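Local atomic coordinates of annexin A8 (Homo sapiens, PDB entry 1W3W), a protein that binds phospholipids in a calcium-dependent manner and acts as an anticoagulant by indirectly inhibiting the thromboplastin-specific complex of the blood coagulation cascade. Residues P93-E98 / R129-A134; A259-Y264 / D273-R278; K301-M306 / S321-D326. All coordinates share one frame; numbering follows the deposited sequence.

Contact 1 of 3, residues P93-E98 / R129-A134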
ATOM      1  N   PRO A  93      -5.216 -12.637  -4.084  1.00 15.48           N
ATOM      2  CA  PRO A  93      -6.427 -11.816  -4.049  1.00 15.93           C
ATOM      3  C   PRO A  93      -6.170 -10.546  -3.226  1.00 15.57           C
ATOM      4  O   PRO A  93      -5.290 -10.537  -2.352  1.00 14.92           O
ATOM      5  CB  PRO A  93      -7.466 -12.714  -3.360  1.00 16.08           C
ATOM      6  CG  PRO A  93      -6.900 -14.081  -3.355  1.00 17.00           C
ATOM      7  CD  PRO A  93      -5.409 -13.948  -3.437  1.00 16.17           C
ATOM      8  N   PRO A  94      -6.921  -9.491  -3.479  1.00 15.99           N
ATOM      9  CA  PRO A  94      -6.873  -8.314  -2.610  1.00 16.27           C
ATOM     10  C   PRO A  94      -7.143  -8.684  -1.136  1.00 16.12           C
ATOM     11  O   PRO A  94      -7.850  -9.657  -0.860  1.00 15.15           O
ATOM     12  CB  PRO A  94      -7.989  -7.418  -3.157  1.00 16.82           C
ATOM     13  CG  PRO A  94      -8.667  -8.173  -4.184  1.00 17.53           C
ATOM     14  CD  PRO A  94      -7.868  -9.333  -4.588  1.00 16.39           C
ATOM     15  N   TYR A  95      -6.534  -7.931  -0.223  1.00 15.67           N
ATOM     16  CA  TYR A  95      -6.674  -8.104   1.227  1.00 15.57           C
ATOM     17  C   TYR A  95      -5.815  -9.231   1.750  1.00 15.65           C
ATOM     18  O   TYR A  95      -5.069  -9.045   2.708  1.00 16.37           O
ATOM     19  CB  TYR A  95      -8.150  -8.228   1.677  1.00 15.41           C
ATOM     20  CG  TYR A  95      -9.035  -7.222   0.984  1.00 16.22           C
ATOM     21  CD1 TYR A  95      -8.632  -5.894   0.854  1.00 15.31           C
ATOM     22  CD2 TYR A  95     -10.240  -7.607   0.399  1.00 18.12           C
ATOM     23  CE1 TYR A  95      -9.408  -4.972   0.184  1.00 18.80           C
ATOM     24  CE2 TYR A  95     -11.022  -6.687  -0.275  1.00 18.48           C
ATOM     25  CZ  TYR A  95     -10.600  -5.376  -0.379  1.00 19.62           C
ATOM     26  OH  TYR A  95     -11.370  -4.460  -1.046  1.00 23.20           O
ATOM     27  N   ARG A  96      -5.893 -10.390   1.131  1.00 15.86           N
ATOM     28  CA  ARG A  96      -4.922 -11.437   1.387  1.00 16.28           C
ATOM     29  C   ARG A  96      -3.520 -11.007   0.994  1.00 15.36           C
ATOM     30  O   ARG A  96      -2.565 -11.357   1.680  1.00 15.87           O
ATOM     31  CB  ARG A  96      -5.308 -12.728   0.663  1.00 17.12           C
ATOM     32  CG  ARG A  96      -6.590 -13.316   1.198  1.00 21.46           C
ATOM     33  CD  ARG A  96      -6.829 -14.774   0.837  1.00 27.47           C
ATOM     34  NE  ARG A  96      -5.623 -15.576   1.053  1.00 31.66           N
ATOM     35  CZ  ARG A  96      -5.398 -16.771   0.516  0.80 35.73           C
ATOM     36  NH1 ARG A  96      -6.302 -17.349  -0.275  0.80 36.87           N
ATOM     37  NH2 ARG A  96      -4.254 -17.395   0.774  0.80 37.97           N
ATOM     38  N   TYR A  97      -3.391 -10.209  -0.068  1.00 14.37           N
ATOM     39  CA  TYR A  97      -2.088  -9.697  -0.480  1.00 13.92           C
ATOM     40  C   TYR A  97      -1.460  -8.820   0.597  1.00 13.88           C
ATOM     41  O   TYR A  97      -0.308  -9.026   0.983  1.00 14.20           O
ATOM     42  CB  TYR A  97      -2.202  -8.890  -1.774  1.00 13.91           C
ATOM     43  CG  TYR A  97      -0.884  -8.327  -2.231  1.00 13.50           C
ATOM     44  CD1 TYR A  97       0.255  -9.135  -2.304  1.00 13.82           C
ATOM     45  CD2 TYR A  97      -0.767  -6.995  -2.606  1.00 13.32           C
ATOM     46  CE1 TYR A  97       1.464  -8.621  -2.733  1.00 12.97           C
ATOM     47  CE2 TYR A  97       0.438  -6.484  -3.048  1.00 14.56           C
ATOM     48  CZ  TYR A  97       1.553  -7.296  -3.100  1.00 14.00           C
ATOM     49  OH  TYR A  97       2.758  -6.776  -3.529  1.00 13.37           O
ATOM     50  N   GLU A  98      -2.220  -7.840   1.078  1.00 14.01           N
ATOM     51  CA  GLU A  98      -1.748  -6.939   2.131  1.00 13.93           C
ATOM     52  C   GLU A  98      -1.424  -7.689   3.431  1.00 13.98           C
ATOM     53  O   GLU A  98      -0.441  -7.381   4.103  1.00 13.26           O
ATOM     54  CB  GLU A  98      -2.761  -5.815   2.394  1.00 14.08           C
ATOM     55  CG  GLU A  98      -2.790  -4.757   1.304  1.00 14.47           C
ATOM     56  CD  GLU A  98      -3.820  -5.035   0.223  1.00 14.73           C
ATOM     57  OE1 GLU A  98      -4.199  -4.077  -0.463  1.00 18.14           O
ATOM     58  OE2 GLU A  98      -4.259  -6.191   0.048  1.00 13.91           O
ATOM     59  N   ARG A 129     -10.565  -4.057   7.802  1.00 19.06           N
ATOM     60  CA  ARG A 129     -11.335  -5.136   8.405  1.00 20.13           C
ATOM     61  C   ARG A 129     -11.127  -6.423   7.621  1.00 19.21           C
ATOM     62  O   ARG A 129     -10.975  -7.476   8.211  1.00 19.78           O
ATOM     63  CB  ARG A 129     -12.834  -4.798   8.448  1.00 20.88           C
ATOM     64  CG  ARG A 129     -13.694  -5.916   9.083  1.00 26.06           C
ATOM     65  CD  ARG A 129     -15.106  -6.085   8.509  1.00 31.69           C
ATOM     66  NE  ARG A 129     -15.602  -4.871   7.863  1.00 36.50           N
ATOM     67  CZ  ARG A 129     -15.975  -3.766   8.505  1.00 39.85           C
ATOM     68  NH1 ARG A 129     -15.943  -3.698   9.832  1.00 42.17           N
ATOM     69  NH2 ARG A 129     -16.396  -2.717   7.810  1.00 40.78           N
ATOM     70  N   GLU A 130     -11.109  -6.321   6.294  1.00 18.60           N
ATOM     71  CA  GLU A 130     -10.871  -7.467   5.410  1.00 18.53           C
ATOM     72  C   GLU A 130      -9.446  -7.970   5.517  1.00 17.26           C
ATOM     73  O   GLU A 130      -9.210  -9.161   5.497  1.00 17.35           O
ATOM     74  CB  GLU A 130     -11.171  -7.099   3.948  1.00 19.01           C
ATOM     75  CG  GLU A 130     -12.631  -6.791   3.666  1.00 22.86           C
ATOM     76  CD  GLU A 130     -13.545  -7.955   4.015  1.00 27.89           C
ATOM     77  OE1 GLU A 130     -14.601  -7.714   4.637  1.00 31.80           O
ATOM     78  OE2 GLU A 130     -13.201  -9.109   3.675  1.00 30.12           O
ATOM     79  N   ILE A 131      -8.494  -7.055   5.624  1.00 16.57           N
ATOM     80  CA  ILE A 131      -7.093  -7.437   5.767  1.00 16.42           C
ATOM     81  C   ILE A 131      -6.874  -8.170   7.105  1.00 17.22           C
ATOM     82  O   ILE A 131      -6.177  -9.177   7.162  1.00 16.10           O
ATOM     83  CB  ILE A 131      -6.191  -6.194   5.628  1.00 16.06           C
ATOM     84  CG1 ILE A 131      -6.174  -5.739   4.164  1.00 16.10           C
ATOM     85  CG2 ILE A 131      -4.786  -6.502   6.102  1.00 16.00           C
ATOM     86  CD1 ILE A 131      -5.672  -4.329   3.937  1.00 16.93           C
ATOM     87  N   MET A 132      -7.496  -7.668   8.165  1.00 18.45           N
ATOM     88  CA  MET A 132      -7.410  -8.298   9.485  1.00 20.47           C
ATOM     89  C   MET A 132      -7.962  -9.714   9.500  1.00 20.90           C
ATOM     90  O   MET A 132      -7.386 -10.601  10.117  1.00 21.55           O
ATOM     91  CB  MET A 132      -8.158  -7.455  10.512  1.00 20.58           C
ATOM     92  CG  MET A 132      -7.343  -6.291  10.994  1.00 24.71           C
ATOM     93  SD  MET A 132      -8.259  -5.270  12.148  1.00 30.52           S
ATOM     94  CE  MET A 132      -7.270  -5.293  13.476  1.00 32.24           C
ATOM     95  N   LYS A 133      -9.076  -9.921   8.812  1.00 22.36           N
ATOM     96  CA  LYS A 133      -9.685 -11.240   8.717  1.00 23.12           C
ATOM     97  C   LYS A 133      -8.790 -12.184   7.935  1.00 22.85           C
ATOM     98  O   LYS A 133      -8.585 -13.329   8.337  1.00 22.53           O
ATOM     99  CB  LYS A 133     -11.064 -11.142   8.054  1.00 24.07           C
ATOM    100  CG  LYS A 133     -11.696 -12.493   7.726  1.00 27.64           C
ATOM    101  CD  LYS A 133     -13.232 -12.457   7.830  1.00 32.91           C
ATOM    102  CE  LYS A 133     -13.876 -11.703   6.665  1.00 35.31           C
ATOM    103  NZ  LYS A 133     -15.155 -12.359   6.221  1.00 38.06           N
ATOM    104  N   ALA A 134      -8.245 -11.705   6.819  1.00 22.79           N
ATOM    105  CA  ALA A 134      -7.353 -12.507   5.990  1.00 22.64           C
ATOM    106  C   ALA A 134      -6.093 -12.902   6.758  1.00 23.04           C
ATOM    107  O   ALA A 134      -5.632 -14.037   6.644  1.00 23.07           O
ATOM    108  CB  ALA A 134      -6.972 -11.744   4.710  1.00 22.62           C
TER
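Where the chain turns from Pro93 and Pro94 into helix 96-107, it lies against the middle of helix 125-139, and the contact grades from close packing to an exposed, charged margin. The close part centres on Ile131. Its CG1 branch, set anti to the carbonyl carbon (chi1 -72°), runs across the start of the helix, so that Ile131 CD1 comes within 3.6 Å of Glu98 CB. The same CG1 approaches the N-cap residue, lying 4.0 Å from Tyr95 CB. Ala134 closes this part: its CB rests against both the carbonyl O of Tyr95 and CG of Arg96, 3.9 Å from Arg96 CG. Glu98 bends back at chi2, and its OE2 uses the syn lone pair to accept from Tyr95 N at 2.9 Å, tying down the first turn, while OE1 forms a salt bridge with Arg123. The inner part of the tyrosine ring is packed as well: Glu130 CB makes a CH-pi contact over one face, 4.0 Å from the centroid of the Tyr95 ring, and Pro94 CB covers the opposite face. The looser side is the other flank, past Ala134, where the exposed Arg96, little covered by helix 125-139, turns out along the surface, its NE in a salt bridge with Asp138. Both segments belong to the second annexin repeat; Tyr97, turned away from helix 125-139, packs on helix 273-283, while Pro93 and Pro94 touch helix 53-67.

Contact 2 of 3, residues A259-Y264 / D273-R278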
ATOM      1  N   ALA A 259       1.710   8.163  -5.575  1.00 13.59           N
ATOM      2  CA  ALA A 259       2.680   8.649  -6.562  1.00 14.38           C
ATOM      3  C   ALA A 259       4.017   8.908  -5.882  1.00 15.36           C
ATOM      4  O   ALA A 259       5.060   8.563  -6.412  1.00 15.98           O
ATOM      5  CB  ALA A 259       2.195   9.927  -7.240  1.00 14.24           C
ATOM      6  N   GLU A 260       3.973   9.532  -4.705  1.00 16.37           N
ATOM      7  CA  GLU A 260       5.177   9.922  -3.972  1.00 17.07           C
ATOM      8  C   GLU A 260       5.908   8.709  -3.415  1.00 16.64           C
ATOM      9  O   GLU A 260       7.137   8.666  -3.374  1.00 15.83           O
ATOM     10  CB  GLU A 260       4.800  10.884  -2.837  1.00 17.98           C
ATOM     11  CG  GLU A 260       5.979  11.429  -2.051  1.00 22.15           C
ATOM     12  CD  GLU A 260       5.528  12.328  -0.913  1.00 26.18           C
ATOM     13  OE1 GLU A 260       5.031  13.437  -1.175  1.00 30.92           O
ATOM     14  OE2 GLU A 260       5.657  11.907   0.240  1.00 32.38           O
ATOM     15  N   ARG A 261       5.141   7.711  -3.010  1.00 16.45           N
ATOM     16  CA  ARG A 261       5.692   6.464  -2.545  1.00 17.30           C
ATOM     17  C   ARG A 261       6.480   5.772  -3.656  1.00 17.10           C
ATOM     18  O   ARG A 261       7.581   5.274  -3.439  1.00 16.64           O
ATOM     19  CB  ARG A 261       4.558   5.578  -2.067  1.00 17.60           C
ATOM     20  CG  ARG A 261       4.983   4.527  -1.187  1.00 20.16           C
ATOM     21  CD  ARG A 261       5.449   4.994   0.185  1.00 18.88           C
ATOM     22  NE  ARG A 261       5.652   3.782   0.935  1.00 18.21           N
ATOM     23  CZ  ARG A 261       6.699   3.508   1.694  1.00 18.55           C
ATOM     24  NH1 ARG A 261       7.663   4.402   1.912  1.00 19.32           N
ATOM     25  NH2 ARG A 261       6.745   2.336   2.281  1.00 16.37           N
ATOM     26  N   LEU A 262       5.911   5.764  -4.849  1.00 17.12           N
ATOM     27  CA  LEU A 262       6.553   5.150  -6.000  1.00 17.50           C
ATOM     28  C   LEU A 262       7.818   5.917  -6.396  1.00 17.84           C
ATOM     29  O   LEU A 262       8.842   5.308  -6.669  1.00 17.44           O
ATOM     30  CB  LEU A 262       5.571   5.076  -7.163  1.00 17.59           C
ATOM     31  CG  LEU A 262       4.416   4.088  -6.989  1.00 17.37           C
ATOM     32  CD1 LEU A 262       3.422   4.253  -8.114  1.00 18.57           C
ATOM     33  CD2 LEU A 262       4.957   2.675  -6.957  1.00 18.19           C
ATOM     34  N   TYR A 263       7.736   7.244  -6.403  1.00 18.76           N
ATOM     35  CA  TYR A 263       8.888   8.107  -6.690  1.00 20.14           C
ATOM     36  C   TYR A 263      10.066   7.836  -5.766  1.00 21.33           C
ATOM     37  O   TYR A 263      11.205   7.703  -6.222  1.00 21.46           O
ATOM     38  CB  TYR A 263       8.481   9.579  -6.583  1.00 20.41           C
ATOM     39  CG  TYR A 263       9.600  10.570  -6.858  1.00 22.34           C
ATOM     40  CD1 TYR A 263      10.037  10.818  -8.160  1.00 23.72           C
ATOM     41  CD2 TYR A 263      10.218  11.261  -5.808  1.00 23.46           C
ATOM     42  CE1 TYR A 263      11.063  11.726  -8.411  1.00 26.17           C
ATOM     43  CE2 TYR A 263      11.243  12.179  -6.052  1.00 25.85           C
ATOM     44  CZ  TYR A 263      11.655  12.400  -7.360  1.00 26.24           C
ATOM     45  OH  TYR A 263      12.660  13.295  -7.606  1.00 29.31           O
ATOM     46  N   TYR A 264       9.806   7.743  -4.466  1.00 22.52           N
ATOM     47  CA  TYR A 264      10.891   7.551  -3.518  1.00 24.04           C
ATOM     48  C   TYR A 264      11.387   6.111  -3.454  1.00 24.27           C
ATOM     49  O   TYR A 264      12.508   5.874  -3.038  1.00 23.95           O
ATOM     50  CB  TYR A 264      10.539   8.110  -2.140  1.00 25.23           C
ATOM     51  CG  TYR A 264      10.666   9.626  -2.092  1.00 28.25           C
ATOM     52  CD1 TYR A 264       9.539  10.440  -1.987  1.00 31.33           C
ATOM     53  CD2 TYR A 264      11.915  10.246  -2.196  1.00 32.21           C
ATOM     54  CE1 TYR A 264       9.650  11.837  -1.956  1.00 33.74           C
ATOM     55  CE2 TYR A 264      12.034  11.641  -2.175  1.00 34.03           C
ATOM     56  CZ  TYR A 264      10.892  12.427  -2.051  1.00 34.36           C
ATOM     57  OH  TYR A 264      10.991  13.804  -2.032  1.00 37.45           O
ATOM     58  N   ASP A 273      12.426  -2.335  -4.431  1.00 20.88           N
ATOM     59  CA  ASP A 273      11.582  -3.106  -5.315  1.00 19.55           C
ATOM     60  C   ASP A 273      10.325  -3.603  -4.617  1.00 18.50           C
ATOM     61  O   ASP A 273       9.291  -3.671  -5.234  1.00 17.17           O
ATOM     62  CB  ASP A 273      12.352  -4.283  -5.915  1.00 19.26           C
ATOM     63  CG  ASP A 273      13.429  -3.831  -6.844  1.00 19.16           C
ATOM     64  OD1 ASP A 273      13.124  -3.306  -7.940  1.00 18.34           O
ATOM     65  OD2 ASP A 273      14.624  -3.931  -6.534  1.00 21.43           O
ATOM     66  N   GLY A 274      10.430  -3.957  -3.338  1.00 17.97           N
ATOM     67  CA  GLY A 274       9.266  -4.380  -2.561  1.00 17.37           C
ATOM     68  C   GLY A 274       8.162  -3.335  -2.582  1.00 17.24           C
ATOM     69  O   GLY A 274       6.990  -3.658  -2.791  1.00 17.04           O
ATOM     70  N   THR A 275       8.551  -2.079  -2.400  1.00 16.22           N
ATOM     71  CA  THR A 275       7.629  -0.951  -2.393  1.00 16.08           C
ATOM     72  C   THR A 275       7.051  -0.633  -3.764  1.00 15.41           C
ATOM     73  O   THR A 275       5.865  -0.309  -3.888  1.00 14.67           O
ATOM     74  CB  THR A 275       8.362   0.280  -1.830  1.00 16.27           C
ATOM     75  OG1 THR A 275       8.696   0.015  -0.474  1.00 18.22           O
ATOM     76  CG2 THR A 275       7.459   1.492  -1.748  1.00 16.37           C
ATOM     77  N   LEU A 276       7.891  -0.714  -4.785  1.00 14.35           N
ATOM     78  CA  LEU A 276       7.450  -0.564  -6.167  1.00 14.52           C
ATOM     79  C   LEU A 276       6.406  -1.625  -6.540  1.00 13.35           C
ATOM     80  O   LEU A 276       5.335  -1.313  -7.044  1.00 12.43           O
ATOM     81  CB  LEU A 276       8.673  -0.660  -7.087  1.00 15.05           C
ATOM     82  CG  LEU A 276       8.527  -0.434  -8.589  1.00 17.42           C
ATOM     83  CD1 LEU A 276       7.972   0.941  -8.916  1.00 19.58           C
ATOM     84  CD2 LEU A 276       9.903  -0.607  -9.218  1.00 19.06           C
ATOM     85  N   ILE A 277       6.720  -2.884  -6.273  1.00 13.08           N
ATOM     86  CA  ILE A 277       5.827  -3.987  -6.585  1.00 12.88           C
ATOM     87  C   ILE A 277       4.495  -3.838  -5.865  1.00 13.07           C
ATOM     88  O   ILE A 277       3.438  -3.894  -6.487  1.00 12.66           O
ATOM     89  CB  ILE A 277       6.503  -5.331  -6.231  1.00 13.53           C
ATOM     90  CG1 ILE A 277       7.611  -5.644  -7.260  1.00 14.38           C
ATOM     91  CG2 ILE A 277       5.464  -6.448  -6.129  1.00 13.56           C
ATOM     92  CD1 ILE A 277       8.574  -6.741  -6.846  1.00 15.30           C
ATOM     93  N   ARG A 278       4.546  -3.633  -4.554  1.00 13.10           N
ATOM     94  CA  ARG A 278       3.347  -3.628  -3.726  1.00 13.04           C
ATOM     95  C   ARG A 278       2.371  -2.532  -4.114  1.00 12.86           C
ATOM     96  O   ARG A 278       1.162  -2.754  -4.189  1.00 12.83           O
ATOM     97  CB  ARG A 278       3.728  -3.486  -2.247  1.00 13.31           C
ATOM     98  CG  ARG A 278       2.557  -3.581  -1.279  1.00 13.88           C
ATOM     99  CD  ARG A 278       2.974  -3.516   0.196  1.00 14.37           C
ATOM    100  NE  ARG A 278       3.801  -2.342   0.434  1.00 13.45           N
ATOM    101  CZ  ARG A 278       5.126  -2.337   0.591  1.00 14.39           C
ATOM    102  NH1 ARG A 278       5.837  -3.441   0.559  1.00 16.06           N
ATOM    103  NH2 ARG A 278       5.751  -1.191   0.762  1.00 15.31           N
TER
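Arg261 leaves its helix with CG anti to the backbone N (chi1 -160°) and then bends at chi2 (70°), a course that carries its guanidinium across the methyl of Thr275. Arg278 starts out extended and bends only at chi3 (53°), which brings its NH2 to the same place from the other helix. Thr275 puts CG2 anti to its own backbone N; the methyl lies over one face of the Arg261 guanidinium, off centre, with Arg261 CG 4.0 Å from Thr275 CG2. Alongside, Leu262 and Leu276 cross at about a right angle, and Leu262 CD2 meets Leu276 CD1 at 4.0 Å. The segments run roughly antiparallel, axes 9.0 Å apart, as the first two helices of the fourth annexin repeat. The Leu276 side chain also packs close to Met266, a calcium-site residue, about 9 Å from the ion itself. The two arginines bring like charges together, Arg261 NH2 standing 4.0 Å from Arg278 NH2. Glu118 bridges both, through OE1 to Arg261 and OE2 to Arg278, and Glu101 takes a further Arg278 nitrogen; these acids probably offset the repulsion in an ionic network that links the second and fourth repeats.

Contact 3 of 3, residues K301-M306 / S321-D326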
ATOM      1  N   LYS A 301       7.773  14.123 -15.204  1.00 22.23           N
ATOM      2  CA  LYS A 301       8.130  12.950 -15.995  1.00 22.07           C
ATOM      3  C   LYS A 301       7.150  11.821 -15.677  1.00 21.00           C
ATOM      4  O   LYS A 301       6.487  11.852 -14.638  1.00 19.91           O
ATOM      5  CB  LYS A 301       9.548  12.495 -15.686  1.00 22.63           C
ATOM      6  CG  LYS A 301       9.889  12.393 -14.213  1.00 25.61           C
ATOM      7  CD  LYS A 301      11.327  11.880 -14.019  1.00 29.66           C
ATOM      8  CE  LYS A 301      12.219  12.874 -13.274  1.00 32.86           C
ATOM      9  NZ  LYS A 301      13.326  13.413 -14.134  1.00 36.00           N
ATOM     10  N   THR A 302       7.055  10.834 -16.563  1.00 19.25           N
ATOM     11  CA  THR A 302       6.119   9.723 -16.362  1.00 18.50           C
ATOM     12  C   THR A 302       6.660   8.650 -15.405  1.00 17.34           C
ATOM     13  O   THR A 302       7.863   8.484 -15.250  1.00 15.70           O
ATOM     14  CB  THR A 302       5.759   9.068 -17.685  1.00 18.99           C
ATOM     15  OG1 THR A 302       6.922   8.456 -18.249  1.00 18.38           O
ATOM     16  CG2 THR A 302       5.296  10.111 -18.733  1.00 19.94           C
ATOM     17  N   LEU A 303       5.739   7.926 -14.776  1.00 17.33           N
ATOM     18  CA  LEU A 303       6.058   6.778 -13.949  1.00 17.28           C
ATOM     19  C   LEU A 303       6.901   5.752 -14.733  1.00 17.37           C
ATOM     20  O   LEU A 303       7.909   5.250 -14.244  1.00 16.91           O
ATOM     21  CB  LEU A 303       4.749   6.124 -13.480  1.00 17.39           C
ATOM     22  CG  LEU A 303       4.876   4.864 -12.629  1.00 17.75           C
ATOM     23  CD1 LEU A 303       5.708   5.124 -11.409  1.00 18.00           C
ATOM     24  CD2 LEU A 303       3.482   4.380 -12.243  1.00 19.04           C
ATOM     25  N   SER A 304       6.478   5.468 -15.958  1.00 17.82           N
ATOM     26  CA  SER A 304       7.160   4.502 -16.830  1.00 17.94           C
ATOM     27  C   SER A 304       8.614   4.865 -17.125  1.00 18.31           C
ATOM     28  O   SER A 304       9.461   3.988 -17.183  1.00 17.65           O
ATOM     29  CB  SER A 304       6.390   4.345 -18.137  1.00 18.38           C
ATOM     30  OG  SER A 304       5.124   3.784 -17.865  1.00 19.74           O
ATOM     31  N   SER A 305       8.915   6.156 -17.271  1.00 18.77           N
ATOM     32  CA  SER A 305      10.281   6.578 -17.574  1.00 19.07           C
ATOM     33  C   SER A 305      11.216   6.250 -16.411  1.00 19.21           C
ATOM     34  O   SER A 305      12.375   5.851 -16.625  1.00 18.64           O
ATOM     35  CB  SER A 305      10.360   8.073 -17.952  1.00 19.05           C
ATOM     36  OG  SER A 305      10.356   8.932 -16.798  1.00 20.89           O
ATOM     37  N   MET A 306      10.721   6.393 -15.185  1.00 19.45           N
ATOM     38  CA  MET A 306      11.523   6.039 -14.029  1.00 19.73           C
ATOM     39  C   MET A 306      11.664   4.538 -13.876  1.00 19.32           C
ATOM     40  O   MET A 306      12.737   4.043 -13.532  1.00 19.10           O
ATOM     41  CB  MET A 306      10.973   6.691 -12.753  1.00 20.72           C
ATOM     42  CG  MET A 306      11.581   8.051 -12.537  1.00 24.36           C
ATOM     43  SD  MET A 306      11.143   8.769 -10.998  1.00 30.29           S
ATOM     44  CE  MET A 306      12.451   8.169  -9.988  1.00 28.88           C
ATOM     45  N   SER A 321       3.959  -3.563 -18.624  1.00 18.30           N
ATOM     46  CA  SER A 321       2.719  -4.151 -19.137  1.00 18.58           C
ATOM     47  C   SER A 321       1.552  -3.823 -18.202  1.00 18.94           C
ATOM     48  O   SER A 321       0.463  -3.475 -18.655  1.00 17.63           O
ATOM     49  CB  SER A 321       2.882  -5.657 -19.320  1.00 19.03           C
ATOM     50  OG  SER A 321       1.744  -6.244 -19.919  1.00 20.27           O
ATOM     51  N   LEU A 322       1.807  -3.885 -16.892  1.00 19.30           N
ATOM     52  CA  LEU A 322       0.809  -3.561 -15.871  1.00 19.71           C
ATOM     53  C   LEU A 322       0.438  -2.091 -15.873  1.00 19.73           C
ATOM     54  O   LEU A 322      -0.728  -1.739 -15.794  1.00 20.20           O
ATOM     55  CB  LEU A 322       1.358  -3.891 -14.481  1.00 19.90           C
ATOM     56  CG  LEU A 322       1.133  -5.289 -13.948  1.00 21.18           C
ATOM     57  CD1 LEU A 322       1.915  -5.427 -12.654  1.00 21.39           C
ATOM     58  CD2 LEU A 322      -0.355  -5.561 -13.728  1.00 22.54           C
ATOM     59  N   VAL A 323       1.446  -1.230 -15.955  1.00 19.69           N
ATOM     60  CA  VAL A 323       1.244   0.214 -15.940  1.00 19.46           C
ATOM     61  C   VAL A 323       0.466   0.661 -17.178  1.00 19.66           C
ATOM     62  O   VAL A 323      -0.360   1.558 -17.102  1.00 19.10           O
ATOM     63  CB  VAL A 323       2.599   0.960 -15.831  1.00 19.36           C
ATOM     64  CG1 VAL A 323       2.419   2.464 -15.992  1.00 19.71           C
ATOM     65  CG2 VAL A 323       3.267   0.662 -14.484  1.00 19.44           C
ATOM     66  N   GLY A 324       0.737   0.027 -18.314  1.00 20.39           N
ATOM     67  CA  GLY A 324       0.079   0.352 -19.568  1.00 21.03           C
ATOM     68  C   GLY A 324       0.594   1.632 -20.205  1.00 21.31           C
ATOM     69  O   GLY A 324       1.616   2.191 -19.795  1.00 21.16           O
ATOM     70  N   SER A 325      -0.123   2.103 -21.217  1.00 21.78           N
ATOM     71  CA  SER A 325       0.297   3.297 -21.946  1.00 22.51           C
ATOM     72  C   SER A 325       0.500   4.486 -20.994  1.00 22.03           C
ATOM     73  O   SER A 325      -0.331   4.770 -20.148  1.00 21.70           O
ATOM     74  CB  SER A 325      -0.702   3.655 -23.056  1.00 23.16           C
ATOM     75  OG  SER A 325      -0.162   4.699 -23.861  1.00 24.80           O
ATOM     76  N   ASP A 326       1.629   5.170 -21.148  1.00 21.99           N
ATOM     77  CA  ASP A 326       2.017   6.233 -20.243  1.00 22.11           C
ATOM     78  C   ASP A 326       2.692   7.379 -21.014  1.00 22.97           C
ATOM     79  O   ASP A 326       3.885   7.639 -20.821  1.00 23.04           O
ATOM     80  CB  ASP A 326       2.962   5.627 -19.201  1.00 21.92           C
ATOM     81  CG  ASP A 326       3.094   6.461 -17.951  1.00 20.02           C
ATOM     82  OD1 ASP A 326       3.956   6.103 -17.130  1.00 18.92           O
ATOM     83  OD2 ASP A 326       2.404   7.464 -17.688  1.00 19.38           O
TER
HETATM   84  O   HOH W   1       6.451   7.258 -20.673  1.00 26.10           O
HETATM   85  O   HOH W   2       3.060   8.749 -15.396  1.00 18.60           O
HETATM   86  O   HOH W   3       4.307   1.571 -19.342  1.00 34.96           O
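Asp326, close to the C-terminus, places its carboxylate against the first turn of helix 303-310, and a single oxygen takes most of the load. Asp326 OD1 accepts from Ser304 N at 2.9 Å, met nearly along the C-O axis with an N-H...O angle of 157°. Asp326 OD1 also accepts from Ser304 OG at 2.7 Å, through the anti lone pair. The serine can deliver both donors because its OG stands beside the backbone N (chi1 -65°). Leu303 N, badly angled for OD1, gives its hydrogen to a water that in turn donates to Asp326 OD2, 2.7 Å away. A second water links Thr302 OG1 with the carbonyl O of Asp326, to which it donates. A third donates both to Ser304 OG and to Gly324 O, so the hydroxyl gives one bond and receives another. Thr302 is the N-cap: its OG1, in the crowded position between N and carbonyl carbon, accepts from Ser305 N at 3.2 Å, and Ser305 OG donates back to Thr302 O. Beneath this polar layer Val323 CG1 sits 3.5 Å from Ser304 OG and touches Leu303 CD2 more loosely. Gly324, with positive phi, ends helix 313-323 and turns the chain toward Asp326, while Lys292 binds the carbonyls of Val323 and Ser325. A negative carboxylate at this helix end would probably be favoured by the helix dipole. The arrangement is a helix start N-capped by its own threonine, with an aspartate hydrogen-bonded to its first turn as the tail after helix 313-323 folds back on a helix of the fourth annexin repeat.

How the contacts relate
Contact 2 is the buried one, nearest the centre of the chain, whereas contacts 1 and 3 are only partly buried and lie on opposite sides of that centre. Contacts 2 and 3 both belong to the fourth repeat and join different helices of it; they meet where Tyr263 packs on Met306 and Leu262 on Leu303. Contact 1, in the second repeat, reaches contact 2 through Tyr97, whose hydroxyl rests on the backbone of Arg278. Chemistry varies with place: aliphatic and CH-pi packing around a helix start in contact 1, apolar pairs beside compensated arginines in contact 2, and direct and water-mediated hydrogen bonds at the chain end in contact 3.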